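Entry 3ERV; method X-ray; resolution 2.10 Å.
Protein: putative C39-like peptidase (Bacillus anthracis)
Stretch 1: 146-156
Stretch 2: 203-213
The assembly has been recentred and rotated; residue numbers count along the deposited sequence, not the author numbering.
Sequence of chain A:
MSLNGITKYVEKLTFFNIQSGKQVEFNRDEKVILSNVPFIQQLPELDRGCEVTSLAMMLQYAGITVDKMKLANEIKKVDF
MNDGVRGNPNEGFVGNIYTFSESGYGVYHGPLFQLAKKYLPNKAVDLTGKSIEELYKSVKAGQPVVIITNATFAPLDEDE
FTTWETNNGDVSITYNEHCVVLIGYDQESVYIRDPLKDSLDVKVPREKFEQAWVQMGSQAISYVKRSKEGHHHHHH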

# COMPACT_ATOMS: atom_id res chain seq x y z
N VAL A 146 -0.63 -5.97 -0.77
CA VAL A 146 -0.20 -4.60 -0.62
C VAL A 146 -1.10 -3.92 0.43
O VAL A 146 -2.34 -3.99 0.34
CB VAL A 146 -0.29 -3.87 -1.95
CG1 VAL A 146 0.01 -2.33 -1.77
CG2 VAL A 146 0.63 -4.54 -2.98
N ILE A 147 -0.49 -3.28 1.43
CA ILE A 147 -1.30 -2.67 2.48
C ILE A 147 -0.97 -1.21 2.78
O ILE A 147 0.19 -0.79 2.74
CB ILE A 147 -1.30 -3.52 3.78
CG1 ILE A 147 0.07 -3.45 4.43
CG2 ILE A 147 -1.74 -5.01 3.53
CD1 ILE A 147 0.10 -2.48 5.59
N ILE A 148 -1.98 -0.40 3.05
CA ILE A 148 -1.71 0.97 3.47
C ILE A 148 -1.69 0.98 5.02
O ILE A 148 -2.59 0.43 5.64
CB ILE A 148 -2.79 1.95 2.97
CG1 ILE A 148 -2.98 1.87 1.45
CG2 ILE A 148 -2.49 3.40 3.44
CD1 ILE A 148 -1.80 2.28 0.67
N THR A 149 -0.68 1.59 5.64
CA THR A 149 -0.57 1.65 7.10
C THR A 149 0.13 2.94 7.44
O THR A 149 0.07 3.88 6.65
CB THR A 149 0.20 0.45 7.70
OG1 THR A 149 0.19 0.54 9.13
CG2 THR A 149 1.67 0.43 7.22
N ASN A 150 0.78 3.02 8.60
CA ASN A 150 1.66 4.17 8.86
C ASN A 150 3.10 3.71 9.12
O ASN A 150 3.32 2.56 9.49
CB ASN A 150 1.15 5.05 10.01
CG ASN A 150 1.43 4.42 11.38
OD1 ASN A 150 2.55 4.47 11.88
ND2 ASN A 150 0.44 3.77 11.92
N ALA A 151 4.06 4.60 8.92
CA ALA A 151 5.48 4.21 8.96
C ALA A 151 5.97 3.53 10.27
O ALA A 151 6.99 2.82 10.25
CB ALA A 151 6.34 5.40 8.62
N THR A 152 5.24 3.72 11.39
CA THR A 152 5.63 3.12 12.68
C THR A 152 5.07 1.72 12.86
O THR A 152 5.49 0.99 13.76
CB THR A 152 5.10 3.90 13.93
OG1 THR A 152 3.70 3.67 14.10
CG2 THR A 152 5.39 5.40 13.82
N PHE A 153 4.11 1.34 12.02
CA PHE A 153 3.50 0.04 12.14
C PHE A 153 2.84 -0.17 13.51
O PHE A 153 2.70 -1.31 13.98
CB PHE A 153 4.52 -1.05 11.86
CG PHE A 153 5.23 -0.89 10.53
CD1 PHE A 153 4.50 -0.84 9.34
CD2 PHE A 153 6.60 -0.78 10.48
CE1 PHE A 153 5.14 -0.67 8.13
CE2 PHE A 153 7.25 -0.61 9.27
CZ PHE A 153 6.51 -0.55 8.09
N ALA A 154 2.44 0.93 14.14
CA ALA A 154 1.67 0.86 15.38
C ALA A 154 0.62 1.94 15.34
O ALA A 154 0.75 2.93 14.60
CB ALA A 154 2.59 1.02 16.62
N PRO A 155 -0.46 1.75 16.12
CA PRO A 155 -1.55 2.72 16.13
C PRO A 155 -1.05 4.12 16.51
O PRO A 155 -0.09 4.28 17.31
CB PRO A 155 -2.52 2.14 17.17
CG PRO A 155 -2.21 0.65 17.16
CD PRO A 155 -0.73 0.57 16.96
N LEU A 156 -1.64 5.13 15.91
CA LEU A 156 -1.18 6.47 16.16
C LEU A 156 -2.20 7.12 17.04
O LEU A 156 -3.40 6.81 16.98
CB LEU A 156 -1.03 7.27 14.86
CG LEU A 156 0.09 6.88 13.88
CD1 LEU A 156 -0.04 7.62 12.53
CD2 LEU A 156 1.48 7.05 14.51
N LYS A 203 10.77 -7.58 10.04
CA LYS A 203 9.60 -8.08 10.76
C LYS A 203 9.22 -7.12 11.82
O LYS A 203 10.07 -6.42 12.34
CB LYS A 203 9.85 -9.45 11.35
CG LYS A 203 10.81 -9.48 12.47
CD LYS A 203 11.00 -10.93 12.85
CE LYS A 203 11.41 -11.10 14.30
NZ LYS A 203 10.88 -12.42 14.75
N VAL A 204 7.93 -7.05 12.11
CA VAL A 204 7.44 -6.09 13.06
C VAL A 204 6.44 -6.83 13.90
O VAL A 204 5.86 -7.81 13.44
CB VAL A 204 6.78 -4.87 12.36
CG1 VAL A 204 7.73 -4.25 11.35
CG2 VAL A 204 5.47 -5.27 11.69
N PRO A 205 6.28 -6.40 15.17
CA PRO A 205 5.27 -6.91 16.11
C PRO A 205 3.89 -6.98 15.47
O PRO A 205 3.33 -5.95 15.07
CB PRO A 205 5.28 -5.88 17.25
CG PRO A 205 6.60 -5.15 17.14
CD PRO A 205 7.27 -5.52 15.83
N ARG A 206 3.36 -8.19 15.44
CA ARG A 206 2.11 -8.46 14.76
C ARG A 206 0.92 -7.63 15.23
O ARG A 206 0.20 -7.01 14.42
CB ARG A 206 1.81 -9.97 14.84
CG ARG A 206 0.49 -10.44 14.26
CD ARG A 206 0.50 -11.97 14.25
NE ARG A 206 -0.82 -12.55 14.07
CZ ARG A 206 -1.03 -13.83 13.75
NH1 ARG A 206 0.00 -14.64 13.58
NH2 ARG A 206 -2.27 -14.29 13.59
N GLU A 207 0.69 -7.62 16.54
CA GLU A 207 -0.55 -7.04 17.04
C GLU A 207 -0.65 -5.56 16.74
O GLU A 207 -1.69 -5.09 16.27
CB GLU A 207 -0.78 -7.31 18.54
CG GLU A 207 -2.23 -7.02 18.94
CD GLU A 207 -2.52 -7.20 20.43
OE1 GLU A 207 -2.63 -8.36 20.89
OE2 GLU A 207 -2.66 -6.16 21.13
N LYS A 208 0.42 -4.83 17.02
CA LYS A 208 0.49 -3.39 16.75
C LYS A 208 0.32 -3.10 15.24
O LYS A 208 -0.37 -2.15 14.83
CB LYS A 208 1.85 -2.87 17.20
CG LYS A 208 2.07 -2.85 18.72
CD LYS A 208 1.61 -1.54 19.30
CE LYS A 208 0.65 -1.74 20.50
NZ LYS A 208 -0.82 -1.93 20.11
N PHE A 209 0.97 -3.93 14.43
CA PHE A 209 0.82 -3.93 12.98
C PHE A 209 -0.63 -4.00 12.55
O PHE A 209 -1.09 -3.18 11.73
CB PHE A 209 1.59 -5.10 12.35
CG PHE A 209 1.57 -5.08 10.83
CD1 PHE A 209 2.60 -4.48 10.13
CD2 PHE A 209 0.51 -5.63 10.13
CE1 PHE A 209 2.58 -4.45 8.75
CE2 PHE A 209 0.48 -5.61 8.75
CZ PHE A 209 1.51 -5.02 8.06
N GLU A 210 -1.36 -4.95 13.10
CA GLU A 210 -2.73 -5.14 12.69
C GLU A 210 -3.59 -3.96 13.06
O GLU A 210 -4.53 -3.59 12.33
CB GLU A 210 -3.30 -6.41 13.32
CG GLU A 210 -2.50 -7.67 13.05
CD GLU A 210 -3.06 -8.88 13.80
OE1 GLU A 210 -3.86 -8.65 14.73
OE2 GLU A 210 -2.72 -10.04 13.48
N GLN A 211 -3.29 -3.37 14.22
CA GLN A 211 -4.09 -2.26 14.75
C GLN A 211 -3.85 -0.99 13.95
O GLN A 211 -4.79 -0.23 13.65
CB GLN A 211 -3.75 -2.03 16.23
CG GLN A 211 -4.30 -3.09 17.16
CD GLN A 211 -3.77 -2.96 18.58
OE1 GLN A 211 -2.66 -2.43 18.80
NE2 GLN A 211 -4.54 -3.44 19.54
N ALA A 212 -2.59 -0.75 13.62
CA ALA A 212 -2.20 0.33 12.71
C ALA A 212 -2.93 0.21 11.35
O ALA A 212 -3.46 1.19 10.83
CB ALA A 212 -0.68 0.35 12.52
N TRP A 213 -2.94 -1.02 10.80
CA TRP A 213 -3.60 -1.34 9.50
C TRP A 213 -5.09 -1.04 9.55
O TRP A 213 -5.63 -0.35 8.66
CB TRP A 213 -3.39 -2.82 9.12
CG TRP A 213 -4.11 -3.19 7.86
CD1 TRP A 213 -3.88 -2.70 6.59
CD2 TRP A 213 -5.20 -4.12 7.73
NE1 TRP A 213 -4.76 -3.29 5.68
CE2 TRP A 213 -5.58 -4.15 6.36
CE3 TRP A 213 -5.89 -4.93 8.65
CZ2 TRP A 213 -6.62 -4.95 5.90
CZ3 TRP A 213 -6.93 -5.72 8.19
CH2 TRP A 213 -7.27 -5.74 6.82
O HOH W 1 -5.27 0.36 6.05
O HOH W 2 0.45 -2.19 9.62
O HOH W 3 -2.41 3.79 11.54
O HOH W 4 4.20 -3.52 14.83

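A strand, 146-150, runs into a type I turn from N150 to F153, and the loop beyond it lies along the helix 206-213. Strand and helix axes cross at 101° and approach to 7.6 Å. The strand meets the helix at F209, A212 and W213; beyond it F153 lies nearest F209, A154 nearest K208, and P155 turns up to A212. A212 points toward the other stretch, and its small side chain fits where the backbones are closest: A212 CB sits 3.5 Å from T149 OG1, 3.6 Å from N150 ND2 and 3.5 Å from A154 C, and the backbones at P155 and A212 close to 4.2 Å between CA atoms.

No direct hydrogen bond joins the stretches; water does the polar work. Water 1 donates to I148 O and W213 O, water 3 accepts from N150 ND2 and donates to A212 O, and water 4 donates to F153 O and P205 O. Water 2 donates to F209 O and also bonds T149 OG1, which the t rotamer sets 3.5 Å from A212 CB.

The turn is locked from inside by N150. With chi1 at 77° (p), N150 OD1 accepts from T152 N (2.8 Å) and T152 OG1 (2.6 Å), while N150 ND2 donates to A154 O at 2.8 Å. T152, also p, uses OG1 again to accept from A154 N at 3.0 Å. These bonds brace the loop that carries F153; F153, the last residue of the turn, has a positive phi of 59°.

F153 is m, and its ring touches both V204 and F209: CD2 is 3.8 Å from V204 CG1, and CD1 is 4.1 Å from F209 CE1. V204, also m, contributes from the short strand before the helix. F209's CA-to-CB bond points away from the other stretch, yet with chi1 t its ring still reaches I147, CZ lying 3.8 Å from I147 CD1. I147 adopts p with chi2 off a well at 101°, and this brings CD1 to F209 while CB lies 3.9 Å from W213 CD1. W213, t at chi1, starts sideways but its end comes nearer, placing CD1 3.5 Å from I148 O at the ring edge.

At the exposed border P155 rests on the helix, CG 3.2 Å from Q211 CB, a tight contact. K208 lays its aliphatic chain against the loop, CD 3.8 Å from A154 CB and 3.9 Å from P155 CD. The rules to read are a small residue at the close approach, aromatic rings filling the wider space, and waters serving the backbone carbonyls between.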